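Local coordinates for protein inosine-uridine nucleoside N-ribohydrolase (Xanthomonas oryzae pv. oryzae, PDB 4KL0) that binds calcium and probably hydrolyses N-glycosyl bonds, as nucleoside hydrolases do, although its actual substrate is not established, at residues R59-V64 with V132-R138; R96-Y100 with T155-A159; Q75-K81 with R121-V127; F113-G117 with D255-N259; G241-H247 with A369-L373. All coordinates share one frame. Residue numbers count along the deposited sequence, not the author numbering.

Contact 1: R59-V64 with V132-R138; sequences RLTDVV and VRAMCER
Strand 59-64 and the opening turns of helix 133-138 run roughly antiparallel, 143° between their directions, with axes 8.8 Å apart at closest. Register is set by the CA atoms of Asp62 and Met135 (6.6 Å) and of Val64 and Val132 (6.8 Å); Val132 is the N-cap. The strand is kinked at Thr61 (psi -34°), so Thr61 and Asp62 both point toward the helix. Arg138, extended through chi1 and chi2 (t, t), brings NE to 2.7 Å from Asp62 OD1, a salt bridge with a weak hydrogen bond. Thr61 OG1 donates to Asp62 OD1 (2.8 Å), and a water links Asp62 OD2 (2.6 Å) with Arg138 NH2 (2.7 Å). Deeper in, Met135 (m, t, t) lays CE 3.4 Å from Val64 CG2 and 3.6 Å from Asp62 O. Arg59 turns its charge to Asp29. This is helix-on-sheet packing in a Rossmann-like fold: Met135 also touches Leu31 and Phe33 of strand 28-34, Val132 reaches Asp156 of helix 155-163, and helix 70-86 covers Leu60 and Val63 through Phe84.

Contact 2: R96-Y100 with T155-A159; sequences RGQDY and TDASA
A carboxylate at the start of a helix holds a loop through its backbone here: Asp156, in the first turn of helix 155-159, meets the extended segment 96-100 that leaves edge strand 93-96. Gln98 N donates to Asp156 OD1 (2.8 Å, 164°). The CA atoms of Gly97 and Asp156 are 5.9 Å apart, and those of Tyr100 and Thr155 6.6 Å. Gly97 has to be small, since a CB there would lie 1.9 Å from Asp156 OD2. Both segments follow parallel strands of the Rossmann-like sheet, at the C-terminal ends of its strands, where calcium ligands Asp35 and Ile151 also lie. Two waters extend the link, one joining Gln98 O to Asp156 OD2 (2.8 Å each), the other Gln98 NE2 (2.6 Å) to Asp156 OD1 (2.8 Å). Gln98 (p, t) lies along the helix, CG 3.5 Å from Thr155 CG2 and NE2 3.5 Å from Ala159 CB. Tyr100 CB sits 3.3 Å from Thr155 OG1, with chi1 p; its hydroxyl bonds to His110, while Thr155 OG1 pairs with Asp203.

Contact 3: Q75-K81 with R121-V127; sequences QRAQLAK and RAAPDAV
Gln78 is the most covered residue on helix 75-81, giving up 112 Å². With chi1 m and chi2 t its side chain stretches along segment 121-127, CB 3.9 Å from Arg121 CB and CD 3.5 Å from Pro124 CA. The segment crosses the helix closely, Leu79 CA to Arg121 CA being 4.1 Å, and Ala122 N donates to Gln78 O (2.9 Å, 171°). Gln75 folds back (m, m) so that OE1 accepts from Arg121 NH1 at 2.7 Å; Arg121 (m, t, m) meets it with the edge of its guanidinium, while its NE bonds to Ala118 O. After Ala123 a short 3-10 turn, 124-126, brings in Val127, whose CG1 (chi1 m) lies 3.5 Å from Ala77 O and 3.7 Å from Lys81 CB. Lys81 bends at chi2 (t, p, t, t), packs CG 4.0 Å from Ala122 CB and sends NZ to Val92 O. The helix being covered is the connection of a beta-alpha-beta crossover, joining neighbouring parallel strands 58-65 and 93-96 in the Rossmann-like domain.

Contact 4: F113-G117 with D255-N259; sequences FLAEG and DVQKN
Glu116 has the largest share of this small surface contact, with 78 Å² covered, and Val256 of helix 255-259 comes next with 61 Å². Their CA atoms stand 6.2 Å apart, the closest CA pair of the two segments. Segment 113-117 is extended at Phe113 and Leu114, then turns through helical phi/psi values at 115-117, with Gly117 N bonded to Leu114 O at 3.1 Å. That turn aims Glu116 at the helix. Its side chain folds over (chi1 m, chi2 p): CB packs 3.3 Å from Val256 CG1, CG lies 3.9 Å from Asp255 CB, and OE2 accepts from Asn259 ND2 at 2.6 Å (148°). A water links OE1 to Val256 O, at 3.3 and 3.0 Å. Leu114 (m, t) adds CD1 at 4.2 Å from Val256 CB, while its backbone bonds to Asn37, between calcium ligands Asp35 and Asp42. The contact thus ties the long connection after helix 104-110 to helix 248-269 beside the calcium-binding loop, the side chains of Leu114 and Asp42 being about 9 Å apart. One side chain does two jobs: the stem of Glu116 packs on Val256, and within this contact its carboxylate meets a neutral amide and a water, so the link is a hydrogen bond and not a salt bridge.

Contact 5: G241-H247 with A369-L373; sequences GIARNGH and AKAAL
The ring of His247 lies flat against a methyl of Leu373, whose CD2 sits 3.5 Å from the ring centroid and only 1° off its normal, a CH-pi contact over the face. His247 CD2 also comes to 3.2 Å from Leu373 O. Two CA pairs set the register, Ile242 with Lys370 at 5.7 Å and His247 with Leu373 at 6.4 Å. Segment 241-247 begins in the last part of helix 236-243 and continues into a type I turn from Ala243 to Gly246, closed by Gly246 N to Ala243 O (3.0 Å); Gly246 itself has positive phi. His247, with chi1 t, is then the N-cap of helix 248-269, its ND1 bonding Val249 N, so the contact packs the short turn linking helices 236-243 and 248-269 against the C-terminal end of helix 358-372. Leu373 (m, t) is the first residue past that helix and puts CD1 3.6 Å from Ile242 CB. Ile242, with chi1 p, also sets CG2 3.8 Å from Ala369 CB. Lys370 stretches beside Gly241, CE 4.4 Å from its CA, and carries its charge to Glu12. One water joins His247 NE2 (3.1 Å) to Ala372 O (2.7 Å).

In the fold
From the N terminus, contact 1 opens first, on strand 58-65, and closes at helix 133-141. Contact 3 is nested inside that loop, running from helix 70-86 to the connection before helix 133-141. Contact 2 starts at the end of strand 93-96 and closes on helix 155-163, crossing both; it touches contact 1 where Val64 and Val132 pack on Asp156. Contact 4 crosses all three, taking the connection after helix 104-110 across to helix 248-269, and touches contact 3 through Phe113 and Leu79. Contact 5 follows contacts 1 to 3 in series but crosses contact 4, bringing the last helix, 358-372, onto the turn between helices 236-243 and 248-269.

Contact 1: R59-V64 with V132-R138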
# COMPACT_ATOMS: atom_id res chain seq x y z
N ARG A 59 -9.32 -12.03 1.55
CA ARG A 59 -10.55 -11.39 1.98
C ARG A 59 -10.15 -10.30 2.96
O ARG A 59 -9.44 -10.56 3.97
CB ARG A 59 -11.57 -12.39 2.54
CG ARG A 59 -12.80 -11.70 3.09
CD ARG A 59 -13.80 -12.69 3.68
NE ARG A 59 -13.31 -13.15 4.96
CZ ARG A 59 -14.04 -13.84 5.83
NH1 ARG A 59 -15.31 -14.14 5.55
NH2 ARG A 59 -13.51 -14.22 6.99
N LEU A 60 -10.48 -9.05 2.58
CA LEU A 60 -9.97 -7.88 3.34
C LEU A 60 -10.94 -7.64 4.48
O LEU A 60 -12.03 -7.06 4.27
CB LEU A 60 -9.85 -6.65 2.42
CG LEU A 60 -9.27 -5.39 3.00
CD1 LEU A 60 -7.90 -5.68 3.60
CD2 LEU A 60 -9.22 -4.34 1.87
N THR A 61 -10.56 -8.06 5.69
CA THR A 61 -11.55 -8.05 6.76
C THR A 61 -11.51 -6.77 7.60
O THR A 61 -12.56 -6.24 8.04
CB THR A 61 -11.41 -9.32 7.63
OG1 THR A 61 -10.12 -9.32 8.27
CG2 THR A 61 -11.52 -10.57 6.75
N ASP A 62 -10.30 -6.21 7.79
CA ASP A 62 -10.11 -5.11 8.71
C ASP A 62 -9.04 -4.19 8.16
O ASP A 62 -8.03 -4.66 7.63
CB ASP A 62 -9.66 -5.62 10.09
CG ASP A 62 -10.71 -6.55 10.74
OD1 ASP A 62 -10.61 -7.77 10.53
OD2 ASP A 62 -11.61 -6.05 11.44
N VAL A 63 -9.28 -2.92 8.27
CA VAL A 63 -8.30 -1.92 7.86
C VAL A 63 -8.16 -0.89 8.97
O VAL A 63 -9.15 -0.35 9.48
CB VAL A 63 -8.83 -1.25 6.57
CG1 VAL A 63 -7.91 -0.15 6.13
CG2 VAL A 63 -8.94 -2.29 5.46
N VAL A 64 -6.94 -0.63 9.41
CA VAL A 64 -6.73 0.39 10.44
C VAL A 64 -5.87 1.51 9.81
O VAL A 64 -4.89 1.26 9.15
CB VAL A 64 -6.06 -0.18 11.67
CG1 VAL A 64 -5.85 0.91 12.68
CG2 VAL A 64 -6.96 -1.33 12.28
N VAL A 132 -7.15 -1.24 16.79
CA VAL A 132 -6.93 -2.67 16.49
C VAL A 132 -7.77 -3.68 17.31
O VAL A 132 -7.50 -4.88 17.28
CB VAL A 132 -5.46 -3.02 16.68
CG1 VAL A 132 -4.56 -2.01 15.90
CG2 VAL A 132 -5.09 -3.01 18.15
N ARG A 133 -8.78 -3.19 18.01
CA ARG A 133 -9.60 -4.09 18.85
C ARG A 133 -10.23 -5.23 18.04
O ARG A 133 -10.11 -6.43 18.39
CB ARG A 133 -10.70 -3.31 19.56
CG ARG A 133 -11.29 -4.15 20.69
CD ARG A 133 -10.31 -4.20 21.87
NE ARG A 133 -9.67 -5.51 22.09
CZ ARG A 133 -8.45 -5.66 22.63
NH1 ARG A 133 -7.73 -4.59 22.98
NH2 ARG A 133 -7.93 -6.88 22.81
N ALA A 134 -10.88 -4.87 16.93
CA ALA A 134 -11.50 -5.89 16.10
C ALA A 134 -10.49 -6.88 15.53
O ALA A 134 -10.80 -8.04 15.42
CB ALA A 134 -12.36 -5.26 14.98
N MET A 135 -9.28 -6.41 15.15
CA MET A 135 -8.24 -7.31 14.67
C MET A 135 -7.88 -8.33 15.76
O MET A 135 -7.62 -9.50 15.46
CB MET A 135 -6.98 -6.53 14.21
CG MET A 135 -7.22 -5.72 12.91
SD MET A 135 -5.67 -4.80 12.45
CE MET A 135 -6.17 -4.25 10.72
N CYS A 136 -7.80 -7.85 17.01
CA CYS A 136 -7.50 -8.73 18.14
C CYS A 136 -8.57 -9.84 18.25
O CYS A 136 -8.25 -11.07 18.28
CB CYS A 136 -7.43 -7.95 19.46
SG CYS A 136 -5.92 -6.97 19.70
N GLU A 137 -9.83 -9.42 18.31
CA GLU A 137 -10.96 -10.37 18.38
C GLU A 137 -10.93 -11.35 17.23
O GLU A 137 -11.24 -12.53 17.39
CB GLU A 137 -12.29 -9.63 18.39
CG GLU A 137 -12.44 -8.65 19.55
CD GLU A 137 -13.85 -8.07 19.63
OE1 GLU A 137 -14.79 -8.73 19.12
OE2 GLU A 137 -14.03 -6.97 20.20
N ARG A 138 -10.55 -10.88 16.04
CA ARG A 138 -10.50 -11.75 14.89
C ARG A 138 -9.33 -12.76 14.93
O ARG A 138 -9.49 -13.90 14.49
CB ARG A 138 -10.53 -10.94 13.57
CG ARG A 138 -10.44 -11.84 12.33
CD ARG A 138 -10.56 -11.03 11.03
NE ARG A 138 -11.77 -10.22 10.99
CZ ARG A 138 -12.94 -10.71 10.58
NH1 ARG A 138 -13.02 -12.00 10.23
NH2 ARG A 138 -14.02 -9.92 10.52
O HOH W 1 -13.75 -7.49 11.71

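Contact 2: R96-Y100 with T155-A159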
# COMPACT_ATOMS: atom_id res chain seq x y z
N ARG A 96 -10.06 4.03 12.76
CA ARG A 96 -9.00 4.99 12.98
C ARG A 96 -7.94 4.39 13.93
O ARG A 96 -8.29 3.90 15.02
CB ARG A 96 -9.62 6.22 13.66
CG ARG A 96 -8.64 7.09 14.37
CD ARG A 96 -9.26 8.36 14.90
NE ARG A 96 -9.64 8.34 16.30
CZ ARG A 96 -10.45 9.25 16.82
NH1 ARG A 96 -10.76 9.22 18.11
NH2 ARG A 96 -10.94 10.21 16.01
N GLY A 97 -6.65 4.53 13.59
CA GLY A 97 -5.58 4.11 14.47
C GLY A 97 -5.36 5.06 15.64
O GLY A 97 -6.05 6.07 15.78
N GLN A 98 -4.42 4.71 16.49
CA GLN A 98 -4.15 5.52 17.69
C GLN A 98 -3.13 6.67 17.52
O GLN A 98 -2.41 6.79 16.50
CB GLN A 98 -3.70 4.59 18.81
CG GLN A 98 -2.28 4.10 18.63
CD GLN A 98 -1.77 3.23 19.77
OE1 GLN A 98 -0.80 3.60 20.47
NE2 GLN A 98 -2.39 2.07 19.94
N ASP A 99 -3.05 7.55 18.51
CA ASP A 99 -2.13 8.66 18.46
C ASP A 99 -0.67 8.22 18.46
O ASP A 99 -0.31 7.20 19.03
CB ASP A 99 -2.34 9.53 19.71
CG ASP A 99 -3.53 10.51 19.56
OD1 ASP A 99 -4.07 10.71 18.43
OD2 ASP A 99 -3.90 11.10 20.62
N TYR A 100 0.17 9.02 17.87
CA TYR A 100 1.56 8.71 17.88
C TYR A 100 2.30 10.03 17.89
O TYR A 100 1.72 11.07 17.61
CB TYR A 100 1.89 7.82 16.62
CG TYR A 100 1.74 8.55 15.33
CD1 TYR A 100 2.80 9.25 14.78
CD2 TYR A 100 0.51 8.59 14.71
CE1 TYR A 100 2.64 9.95 13.58
CE2 TYR A 100 0.33 9.27 13.54
CZ TYR A 100 1.39 9.96 13.00
OH TYR A 100 1.20 10.66 11.81
N THR A 155 2.41 2.46 13.81
CA THR A 155 1.88 2.65 15.19
C THR A 155 0.89 1.54 15.57
O THR A 155 0.97 0.91 16.66
CB THR A 155 1.14 3.97 15.23
OG1 THR A 155 2.04 5.01 14.82
CG2 THR A 155 0.55 4.25 16.59
N ASP A 156 -0.08 1.29 14.71
CA ASP A 156 -1.13 0.28 14.99
C ASP A 156 -0.69 -1.16 14.77
O ASP A 156 -1.12 -2.08 15.52
CB ASP A 156 -2.39 0.61 14.19
CG ASP A 156 -2.79 2.04 14.41
OD1 ASP A 156 -3.09 2.40 15.57
OD2 ASP A 156 -2.77 2.83 13.46
N ALA A 157 0.11 -1.42 13.73
CA ALA A 157 0.60 -2.76 13.54
C ALA A 157 1.44 -3.19 14.74
O ALA A 157 1.36 -4.33 15.14
CB ALA A 157 1.42 -2.87 12.21
N SER A 158 2.24 -2.27 15.26
CA SER A 158 3.07 -2.63 16.42
C SER A 158 2.14 -2.80 17.62
O SER A 158 2.34 -3.75 18.40
CB SER A 158 4.07 -1.52 16.68
OG SER A 158 4.78 -1.76 17.90
N ALA A 159 1.14 -1.90 17.79
CA ALA A 159 0.14 -2.04 18.87
C ALA A 159 -0.53 -3.41 18.86
O ALA A 159 -0.78 -3.99 19.92
CB ALA A 159 -0.92 -0.93 18.84
O HOH W 2 -2.31 5.52 13.99
O HOH W 3 -3.40 0.84 17.83

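Contact 3: Q75-K81 with R121-V127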
# COMPACT_ATOMS: atom_id res chain seq x y z
N GLN A 75 -10.56 11.37 8.95
CA GLN A 75 -10.86 11.78 7.57
C GLN A 75 -10.33 10.70 6.59
O GLN A 75 -11.00 10.33 5.65
CB GLN A 75 -10.26 13.16 7.21
CG GLN A 75 -10.67 14.30 8.13
CD GLN A 75 -12.17 14.31 8.35
OE1 GLN A 75 -12.96 14.25 7.39
NE2 GLN A 75 -12.58 14.33 9.63
N ARG A 76 -9.11 10.22 6.83
CA ARG A 76 -8.56 9.17 5.99
C ARG A 76 -9.38 7.90 6.07
O ARG A 76 -9.62 7.28 5.04
CB ARG A 76 -7.09 8.90 6.35
CG ARG A 76 -6.17 10.06 6.15
CD ARG A 76 -4.68 9.59 6.32
NE ARG A 76 -3.81 10.73 6.56
CZ ARG A 76 -3.47 11.64 5.66
NH1 ARG A 76 -3.93 11.57 4.37
NH2 ARG A 76 -2.65 12.64 6.02
N ALA A 77 -9.84 7.53 7.27
CA ALA A 77 -10.61 6.33 7.44
C ALA A 77 -11.97 6.45 6.72
O ALA A 77 -12.43 5.52 6.11
CB ALA A 77 -10.83 6.04 8.95
N GLN A 78 -12.60 7.61 6.83
CA GLN A 78 -13.83 7.87 6.11
C GLN A 78 -13.60 7.78 4.63
O GLN A 78 -14.45 7.25 3.91
CB GLN A 78 -14.36 9.24 6.46
CG GLN A 78 -14.91 9.31 7.93
CD GLN A 78 -15.31 10.72 8.28
OE1 GLN A 78 -15.98 11.39 7.49
NE2 GLN A 78 -14.88 11.20 9.44
N LEU A 79 -12.48 8.30 4.12
CA LEU A 79 -12.21 8.10 2.70
C LEU A 79 -12.00 6.62 2.29
O LEU A 79 -12.49 6.20 1.28
CB LEU A 79 -11.00 8.95 2.29
CG LEU A 79 -10.49 8.80 0.88
CD1 LEU A 79 -9.90 10.07 0.51
CD2 LEU A 79 -9.43 7.68 0.79
N ALA A 80 -11.23 5.87 3.09
CA ALA A 80 -11.05 4.48 2.80
C ALA A 80 -12.39 3.77 2.75
O ALA A 80 -12.66 3.01 1.81
CB ALA A 80 -10.10 3.80 3.80
N LYS A 81 -13.23 4.04 3.74
CA LYS A 81 -14.51 3.34 3.78
C LYS A 81 -15.39 3.76 2.59
O LYS A 81 -16.04 2.91 1.96
CB LYS A 81 -15.15 3.59 5.15
CG LYS A 81 -16.56 2.97 5.30
CD LYS A 81 -16.46 1.47 5.36
CE LYS A 81 -17.78 0.84 5.77
NZ LYS A 81 -17.62 -0.62 5.67
N ARG A 121 -15.58 10.70 1.03
CA ARG A 121 -15.66 10.24 2.41
C ARG A 121 -17.03 9.67 2.77
O ARG A 121 -18.07 10.27 2.44
CB ARG A 121 -15.37 11.38 3.36
CG ARG A 121 -13.88 11.78 3.38
CD ARG A 121 -13.69 13.00 4.26
NE ARG A 121 -14.21 14.19 3.60
CZ ARG A 121 -14.02 15.44 4.03
NH1 ARG A 121 -13.31 15.69 5.15
NH2 ARG A 121 -14.53 16.43 3.30
N ALA A 122 -17.04 8.52 3.43
CA ALA A 122 -18.27 7.99 4.03
C ALA A 122 -18.57 8.90 5.23
O ALA A 122 -17.72 9.72 5.62
CB ALA A 122 -18.09 6.58 4.48
N ALA A 123 -19.75 8.76 5.83
CA ALA A 123 -20.05 9.48 7.08
C ALA A 123 -19.15 9.04 8.25
O ALA A 123 -18.69 7.88 8.29
CB ALA A 123 -21.52 9.28 7.45
N PRO A 124 -18.89 9.96 9.23
CA PRO A 124 -18.00 9.74 10.37
C PRO A 124 -18.39 8.51 11.16
O PRO A 124 -17.54 7.72 11.58
CB PRO A 124 -18.20 10.99 11.22
CG PRO A 124 -18.50 12.05 10.24
CD PRO A 124 -19.36 11.36 9.20
N ASP A 125 -19.69 8.31 11.32
CA ASP A 125 -20.16 7.16 12.09
C ASP A 125 -20.08 5.83 11.30
O ASP A 125 -20.39 4.76 11.85
CB ASP A 125 -21.55 7.45 12.71
CG ASP A 125 -21.51 8.54 13.85
OD1 ASP A 125 -20.65 8.44 14.78
OD2 ASP A 125 -22.34 9.51 13.79
N ALA A 126 -19.61 5.86 10.04
CA ALA A 126 -19.37 4.61 9.31
C ALA A 126 -18.02 3.93 9.63
O ALA A 126 -17.81 2.79 9.23
CB ALA A 126 -19.50 4.81 7.80
N VAL A 127 -17.13 4.64 10.33
CA VAL A 127 -15.84 4.08 10.71
C VAL A 127 -15.70 4.00 12.25
O VAL A 127 -16.40 4.71 13.00
CB VAL A 127 -14.70 4.90 10.06
CG1 VAL A 127 -14.96 4.99 8.53
CG2 VAL A 127 -14.67 6.25 10.63

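Contact 4: F113-G117 with D255-N259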
# COMPACT_ATOMS: atom_id res chain seq x y z
N PHE A 113 -3.88 15.96 2.84
CA PHE A 113 -5.14 15.28 2.52
C PHE A 113 -5.68 15.91 1.25
O PHE A 113 -6.12 17.06 1.23
CB PHE A 113 -6.16 15.38 3.69
CG PHE A 113 -7.44 14.60 3.48
CD1 PHE A 113 -7.56 13.29 3.92
CD2 PHE A 113 -8.55 15.17 2.82
CE1 PHE A 113 -8.72 12.56 3.74
CE2 PHE A 113 -9.73 14.45 2.63
CZ PHE A 113 -9.84 13.14 3.08
N LEU A 114 -5.59 15.14 0.18
CA LEU A 114 -5.72 15.70 -1.19
C LEU A 114 -7.18 16.06 -1.46
O LEU A 114 -8.12 15.33 -1.09
CB LEU A 114 -5.18 14.69 -2.22
CG LEU A 114 -3.69 14.37 -2.09
CD1 LEU A 114 -3.25 13.24 -3.06
CD2 LEU A 114 -2.90 15.62 -2.29
N ALA A 115 -7.41 17.19 -2.12
CA ALA A 115 -8.81 17.65 -2.30
C ALA A 115 -9.73 16.66 -3.03
O ALA A 115 -10.96 16.58 -2.76
CB ALA A 115 -8.79 18.99 -3.03
N GLU A 116 -9.15 15.85 -3.91
CA GLU A 116 -9.93 14.90 -4.71
C GLU A 116 -10.63 13.83 -3.84
O GLU A 116 -11.67 13.25 -4.21
CB GLU A 116 -9.00 14.24 -5.73
CG GLU A 116 -8.44 15.12 -6.83
CD GLU A 116 -7.27 16.01 -6.45
OE1 GLU A 116 -6.71 15.89 -5.33
OE2 GLU A 116 -6.90 16.86 -7.29
N GLY A 117 -10.07 13.56 -2.67
CA GLY A 117 -10.71 12.61 -1.80
C GLY A 117 -11.84 13.13 -0.97
O GLY A 117 -12.58 12.35 -0.41
N ASP A 255 -7.22 11.61 -11.23
CA ASP A 255 -7.17 13.03 -10.87
C ASP A 255 -6.12 13.28 -9.78
O ASP A 255 -5.34 14.24 -9.88
CB ASP A 255 -8.53 13.56 -10.42
CG ASP A 255 -9.54 13.63 -11.57
OD1 ASP A 255 -9.13 13.45 -12.75
OD2 ASP A 255 -10.73 13.86 -11.25
N VAL A 256 -6.05 12.41 -8.77
CA VAL A 256 -5.01 12.66 -7.75
C VAL A 256 -3.59 12.52 -8.31
O VAL A 256 -2.67 13.31 -7.97
CB VAL A 256 -5.21 11.77 -6.47
CG1 VAL A 256 -6.48 12.09 -5.86
CG2 VAL A 256 -5.11 10.36 -6.79
N GLN A 257 -3.36 11.52 -9.15
CA GLN A 257 -2.02 11.37 -9.68
C GLN A 257 -1.69 12.54 -10.62
O GLN A 257 -0.61 13.13 -10.57
CB GLN A 257 -1.83 10.04 -10.37
CG GLN A 257 -0.49 9.95 -11.07
CD GLN A 257 0.68 9.87 -10.13
OE1 GLN A 257 1.06 8.77 -9.68
NE2 GLN A 257 1.23 11.02 -9.78
N LYS A 258 -2.65 12.88 -11.47
CA LYS A 258 -2.33 13.94 -12.43
C LYS A 258 -2.13 15.27 -11.68
O LYS A 258 -1.18 15.97 -11.99
CB LYS A 258 -3.41 13.97 -13.53
CG LYS A 258 -3.16 14.97 -14.62
CD LYS A 258 -4.28 14.85 -15.63
CE LYS A 258 -4.17 15.98 -16.61
NZ LYS A 258 -5.44 16.04 -17.41
N ASN A 259 -2.97 15.60 -10.71
CA ASN A 259 -2.82 16.88 -10.02
C ASN A 259 -1.55 16.92 -9.14
O ASN A 259 -0.84 17.95 -9.11
CB ASN A 259 -4.11 17.31 -9.32
CG ASN A 259 -5.30 17.45 -10.31
OD1 ASN A 259 -5.14 17.95 -11.45
ND2 ASN A 259 -6.50 17.01 -9.87
O HOH W 4 -3.56 15.60 -6.24

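Contact 5: G241-H247 with A369-L373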
# COMPACT_ATOMS: atom_id res chain seq x y z
N GLY A 241 -6.55 4.56 -18.29
CA GLY A 241 -7.30 3.30 -18.44
C GLY A 241 -8.35 3.05 -17.39
O GLY A 241 -9.45 2.58 -17.68
N ILE A 242 -8.04 3.37 -16.14
CA ILE A 242 -9.00 3.07 -15.07
C ILE A 242 -10.05 4.15 -14.90
O ILE A 242 -11.08 3.91 -14.26
CB ILE A 242 -8.33 2.74 -13.68
CG1 ILE A 242 -7.43 3.88 -13.19
CG2 ILE A 242 -7.52 1.46 -13.78
CD1 ILE A 242 -6.76 3.48 -11.87
N ALA A 243 -9.82 5.33 -15.45
CA ALA A 243 -10.79 6.38 -15.35
C ALA A 243 -11.75 6.37 -16.56
O ALA A 243 -12.79 7.03 -16.53
CB ALA A 243 -10.09 7.70 -15.23
N ARG A 244 -11.43 5.54 -17.55
CA ARG A 244 -12.06 5.64 -18.88
C ARG A 244 -13.58 5.53 -18.82
O ARG A 244 -14.30 6.26 -19.52
CB ARG A 244 -11.44 4.59 -19.82
CG ARG A 244 -11.78 4.73 -21.33
CD ARG A 244 -10.80 3.86 -22.17
NE ARG A 244 -9.43 4.38 -22.17
CZ ARG A 244 -8.34 3.64 -21.96
NH1 ARG A 244 -8.44 2.33 -21.69
NH2 ARG A 244 -7.14 4.20 -21.98
N ASN A 245 -14.08 4.66 -17.97
CA ASN A 245 -15.50 4.39 -17.95
C ASN A 245 -16.27 5.10 -16.85
O ASN A 245 -17.40 4.70 -16.54
CB ASN A 245 -15.74 2.90 -17.85
CG ASN A 245 -14.96 2.14 -18.86
OD1 ASN A 245 -15.03 2.44 -20.05
ND2 ASN A 245 -14.17 1.17 -18.40
N GLY A 246 -15.65 6.11 -16.23
CA GLY A 246 -16.34 6.94 -15.26
C GLY A 246 -16.52 6.31 -13.88
O GLY A 246 -17.36 6.76 -13.10
N HIS A 247 -15.76 5.27 -13.55
CA HIS A 247 -15.90 4.77 -12.18
C HIS A 247 -15.35 5.85 -11.24
O HIS A 247 -14.25 6.36 -11.50
CB HIS A 247 -15.12 3.47 -11.96
CG HIS A 247 -15.47 2.76 -10.69
ND1 HIS A 247 -15.23 3.30 -9.44
CD2 HIS A 247 -16.02 1.54 -10.47
CE1 HIS A 247 -15.64 2.45 -8.51
NE2 HIS A 247 -16.11 1.36 -9.12
N ALA A 369 -6.72 -3.75 -11.68
CA ALA A 369 -7.44 -2.51 -11.40
C ALA A 369 -8.64 -2.35 -12.36
O ALA A 369 -9.76 -1.99 -11.93
CB ALA A 369 -6.57 -1.36 -11.49
N LYS A 370 -8.44 -2.68 -13.63
CA LYS A 370 -9.58 -2.54 -14.56
C LYS A 370 -10.71 -3.51 -14.26
O LYS A 370 -11.91 -3.12 -14.32
CB LYS A 370 -9.17 -2.74 -16.03
CG LYS A 370 -8.28 -1.68 -16.59
CD LYS A 370 -7.77 -2.16 -17.95
CE LYS A 370 -7.10 -1.05 -18.74
NZ LYS A 370 -6.75 -1.53 -20.15
N ALA A 371 -10.37 -4.75 -13.91
CA ALA A 371 -11.41 -5.74 -13.59
C ALA A 371 -12.19 -5.33 -12.33
O ALA A 371 -13.42 -5.51 -12.24
CB ALA A 371 -10.79 -7.16 -13.45
N ALA A 372 -11.48 -4.71 -11.38
CA ALA A 372 -12.05 -4.33 -10.10
C ALA A 372 -13.11 -3.24 -10.29
O ALA A 372 -14.03 -3.11 -9.46
CB ALA A 372 -10.92 -3.86 -9.12
N LEU A 373 -12.95 -2.43 -11.34
CA LEU A 373 -13.80 -1.25 -11.52
C LEU A 373 -14.94 -1.47 -12.52
O LEU A 373 -15.56 -0.51 -12.92
CB LEU A 373 -12.98 -0.05 -11.92
CG LEU A 373 -11.86 0.26 -10.93
CD1 LEU A 373 -10.88 1.28 -11.54
CD2 LEU A 373 -12.50 0.82 -9.68
O HOH W 5 -14.86 1.14 -14.98
O HOH W 6 -16.09 -1.67 -8.37